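PDB 4FBC: protein synthesis inhibitor I from Hordeum vulgare, which belongs to the plant ribosome-inactivating protein family and is seen here with adenosine monophosphate bound in a pocket of its single chain. Local coordinates for residues L267-A270 / K271-L275; K38-P42 / A43-H47. The protein carries 3 engineered substitutions. All blocks are in the same frame, centred on the assembly; numbering follows the deposited sequence.

Interaction 1. Residues L267-A270 / K271-L275; sequences LTVA and KALEL
Thr268 and Lys271 meet at the start of helix 269-278, where OG1 of Thr268 accepts a hydrogen bond from N of Lys271 at 3.0 Å. The bond is fairly straight, 162° at the hydrogen. It is possible because the hydroxyl sits between the backbone N and the carbonyl carbon of its own residue (chi1 55°), which turns OG1 toward the first turn. The N-H groups of a first turn have no carbonyl one turn earlier to bond to, and threonine, whose hydroxyl sits on a short side chain, can supply one of the missing acceptors. A second comes from Glu262, whose OE2 takes N of Val269. Beyond these, the main chain looks after itself: O of Thr268 receives N of Ala272 at 2.9 Å, O of Val269 receives N of Leu273 at 3.1 Å, and O of Ala270 receives N of Glu274 at 2.9 Å.

Thr268 is thus the N-cap, and the residue before it completes a hydrophobic staple. CD1 of Leu267 lies 3.9 Å from CB of Ala272, five residues on, where the small methyl probably lets the leucine come close to the helix start. Its other branch, CD2, reaches along the same side of the helix, 3.9 Å from CG of Lys271 and 4.0 Å from CD1 of Leu275. One turn apart, Val269 and Leu273 run in the same direction, CG1 of the valine against CD1 of the leucine.

Lysine at 271 suits a surface position, since its CG rests against CD2 of Leu267 while the ammonium group lies farther out, at Glu274. The chain bends at chi2, and NZ forms a salt bridge with OE1 of Glu274, a short 2.6 Å, meeting the oxygen from above the carboxylate plane, 44° out of it.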
# COMPACT_ATOMS: atom_id res chain seq x y z
N LEU A 267 16.21 -12.01 11.59
CA LEU A 267 17.12 -11.25 10.76
C LEU A 267 17.22 -9.80 11.22
O LEU A 267 16.23 -9.18 11.58
CB LEU A 267 16.65 -11.26 9.31
CG LEU A 267 16.79 -12.57 8.54
CD1 LEU A 267 16.08 -12.47 7.19
CD2 LEU A 267 18.25 -12.92 8.34
N THR A 268 18.43 -9.26 11.17
CA THR A 268 18.63 -7.83 11.37
C THR A 268 18.40 -7.13 10.06
O THR A 268 18.37 -7.77 9.00
CB THR A 268 20.07 -7.54 11.79
OG1 THR A 268 20.96 -8.10 10.81
CG2 THR A 268 20.37 -8.13 13.16
N VAL A 269 18.26 -5.81 10.13
CA VAL A 269 18.22 -4.98 8.93
C VAL A 269 19.40 -5.30 8.00
O VAL A 269 19.20 -5.54 6.80
CB VAL A 269 18.19 -3.49 9.29
CG1 VAL A 269 18.52 -2.64 8.08
CG2 VAL A 269 16.80 -3.14 9.83
N ALA A 270 20.61 -5.32 8.55
CA ALA A 270 21.79 -5.53 7.71
C ALA A 270 21.81 -6.91 7.06
O ALA A 270 22.11 -7.04 5.87
CB ALA A 270 23.08 -5.29 8.50
N LYS A 271 21.50 -7.95 7.83
CA LYS A 271 21.54 -9.30 7.28
C LYS A 271 20.44 -9.53 6.23
O LYS A 271 20.69 -10.15 5.20
CB LYS A 271 21.49 -10.36 8.38
CG LYS A 271 21.92 -11.76 7.89
CD LYS A 271 23.35 -11.71 7.35
CE LYS A 271 23.89 -13.09 6.95
NZ LYS A 271 25.38 -13.03 6.70
N ALA A 272 19.24 -9.01 6.47
CA ALA A 272 18.16 -9.20 5.49
C ALA A 272 18.46 -8.45 4.20
O ALA A 272 18.09 -8.90 3.12
CB ALA A 272 16.80 -8.76 6.08
N LEU A 273 19.13 -7.30 4.31
CA LEU A 273 19.48 -6.55 3.11
C LEU A 273 20.61 -7.28 2.38
O LEU A 273 20.66 -7.29 1.14
CB LEU A 273 19.88 -5.11 3.45
CG LEU A 273 18.72 -4.14 3.73
CD1 LEU A 273 19.24 -2.78 4.17
CD2 LEU A 273 17.89 -3.99 2.47
N GLU A 274 21.50 -7.90 3.14
CA GLU A 274 22.57 -8.70 2.54
C GLU A 274 21.99 -9.85 1.73
O GLU A 274 22.38 -10.08 0.58
CB GLU A 274 23.51 -9.24 3.62
CG GLU A 274 24.49 -10.27 3.12
CD GLU A 274 25.44 -10.73 4.21
OE1 GLU A 274 25.68 -11.96 4.31
OE2 GLU A 274 25.93 -9.86 4.95
N LEU A 275 21.02 -10.56 2.32
CA LEU A 275 20.36 -11.65 1.60
C LEU A 275 19.57 -11.15 0.38
O LEU A 275 19.58 -11.78 -0.67
CB LEU A 275 19.47 -12.47 2.53
CG LEU A 275 20.17 -13.11 3.73
CD1 LEU A 275 19.20 -13.91 4.58
CD2 LEU A 275 21.35 -13.97 3.32

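Interaction 2. Residues K38-P42 / A43-H47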
# COMPACT_ATOMS: atom_id res chain seq x y z
N LYS A 38 6.73 -8.13 -7.16
CA LYS A 38 7.86 -7.28 -7.51
C LYS A 38 8.50 -6.56 -6.31
O LYS A 38 9.66 -6.15 -6.39
CB LYS A 38 7.47 -6.28 -8.61
CG LYS A 38 7.18 -6.98 -9.95
CD LYS A 38 7.07 -5.98 -11.08
CE LYS A 38 7.17 -6.69 -12.43
NZ LYS A 38 7.04 -5.73 -13.56
N LEU A 39 7.76 -6.43 -5.22
CA LEU A 39 8.27 -5.78 -4.00
C LEU A 39 9.08 -6.72 -3.10
O LEU A 39 9.85 -6.27 -2.24
CB LEU A 39 7.11 -5.18 -3.19
CG LEU A 39 6.41 -3.92 -3.70
CD1 LEU A 39 5.19 -3.58 -2.83
CD2 LEU A 39 7.41 -2.77 -3.72
N ARG A 40 8.92 -8.03 -3.30
CA ARG A 40 9.35 -9.01 -2.31
C ARG A 40 10.87 -9.11 -2.19
O ARG A 40 11.61 -8.86 -3.14
CB ARG A 40 8.80 -10.40 -2.68
CG ARG A 40 9.67 -11.15 -3.69
CD ARG A 40 8.97 -12.28 -4.44
NE ARG A 40 9.92 -12.93 -5.34
CZ ARG A 40 10.38 -12.42 -6.49
NH1 ARG A 40 9.97 -11.23 -6.93
NH2 ARG A 40 11.25 -13.12 -7.22
N ASN A 41 11.32 -9.47 -1.00
CA ASN A 41 12.68 -9.94 -0.81
C ASN A 41 12.71 -11.43 -1.14
O ASN A 41 12.21 -12.25 -0.36
CB ASN A 41 13.12 -9.70 0.64
CG ASN A 41 14.55 -10.14 0.90
OD1 ASN A 41 15.18 -10.76 0.06
ND2 ASN A 41 15.08 -9.80 2.07
N PRO A 42 13.33 -11.80 -2.27
CA PRO A 42 13.26 -13.21 -2.67
C PRO A 42 13.92 -14.15 -1.65
O PRO A 42 13.65 -15.35 -1.67
CB PRO A 42 14.01 -13.25 -4.01
CG PRO A 42 14.00 -11.84 -4.51
CD PRO A 42 14.04 -10.97 -3.27
N ALA A 43 14.76 -13.60 -0.77
CA ALA A 43 15.47 -14.37 0.25
C ALA A 43 14.72 -14.47 1.58
O ALA A 43 15.22 -15.10 2.53
CB ALA A 43 16.88 -13.79 0.49
N HIS A 44 13.55 -13.85 1.67
CA HIS A 44 12.86 -13.79 2.95
C HIS A 44 11.34 -13.86 2.79
O HIS A 44 10.69 -12.87 2.45
CB HIS A 44 13.24 -12.50 3.70
CG HIS A 44 12.76 -12.45 5.12
ND1 HIS A 44 12.68 -11.28 5.84
CD2 HIS A 44 12.32 -13.43 5.94
CE1 HIS A 44 12.22 -11.54 7.05
NE2 HIS A 44 12.00 -12.84 7.14
N PHE A 45 10.79 -15.05 3.04
CA PHE A 45 9.34 -15.22 3.12
C PHE A 45 8.98 -15.63 4.53
O PHE A 45 9.83 -16.12 5.27
CB PHE A 45 8.89 -16.36 2.19
CG PHE A 45 8.93 -16.03 0.74
CD1 PHE A 45 10.14 -16.01 0.05
CD2 PHE A 45 7.75 -15.81 0.04
CE1 PHE A 45 10.16 -15.72 -1.32
CE2 PHE A 45 7.76 -15.51 -1.32
CZ PHE A 45 8.98 -15.47 -2.00
N SER A 46 7.71 -15.44 4.91
CA SER A 46 7.20 -15.95 6.19
C SER A 46 5.89 -16.67 5.91
O SER A 46 4.96 -16.04 5.42
CB SER A 46 6.93 -14.80 7.17
OG SER A 46 6.46 -15.29 8.41
N HIS A 47 5.83 -17.96 6.24
CA HIS A 47 4.64 -18.79 5.97
C HIS A 47 4.19 -18.64 4.53
O HIS A 47 2.99 -18.51 4.23
CB HIS A 47 3.52 -18.44 6.95
CG HIS A 47 3.90 -18.63 8.39
ND1 HIS A 47 3.35 -19.62 9.18
CD2 HIS A 47 4.80 -17.98 9.16
CE1 HIS A 47 3.89 -19.55 10.39
NE2 HIS A 47 4.77 -18.57 10.40
O HOH W 1 13.33 -8.86 4.24
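Asn41 and His44 begin and end a type I beta turn that leads from helix 25-39 into strand 45-46, the first strand of a small antiparallel pair with 49-50. Two hydrogen bonds fix it. The backbone one joins N of His44 to O of Asn41 at 2.9 Å. The other makes an Asx turn within the same four residues: OD1 of Asn41 accepts from N of Ala43 at 3.0 Å, the donor standing 49° out of the amide plane. With CG anti to the backbone N (chi1 -178°), the amide is carried beside the turn, and a chi2 near zero sets OD1, not ND2, toward N of Ala43. Asparagine is apt here, being short enough to fold back on its own turn, and proline fits the next position because its ring already restricts phi to the value a type I turn needs.

Van der Waals contacts pack the turn's two flanks. On one, OD1 of Asn41 is 3.5 Å from CB of Ala43, and ND2 lies 3.7 Å from CB of His44, the amide and imidazole planes being 86° apart. On the other, CD of Arg40 touches CZ of Phe45 at 4.0 Å. The arginine thus offers the ring its aliphatic part, while NH1 bonds to O of Asn37 and one guanidinium face receives CG of Pro42. The Phe45 ring meets the turn with its edge: O of Pro42 lies in the ring plane, 3.5 Å from CE1.

Water supplies the remaining link. ND2 of Asn41, which also makes a weak hydrogen bond to O of Ala272, donates to a water at 2.9 Å, and that water lies in the plane of the His44 ring, 3.0 Å from ND1.

The two contacts lie far apart in sequence yet side by side in the fold, their centres about 12 Å apart on the same side of the chain's centre. Interaction 2 comes first, at the exit of helix 25-39, while interaction 1 starts helix 269-278, the last helix of the chain. The turn rests against this helix and the residue that leads into its cap: CB of Ala43 is 3.6 Å from CB of Leu275, and CD1 of Leu267 lies 3.8 Å from ND1 of His44. Helix 214-225 contributes Leu222 beside His44. The last helix is therefore held against a turn from the early part of the chain.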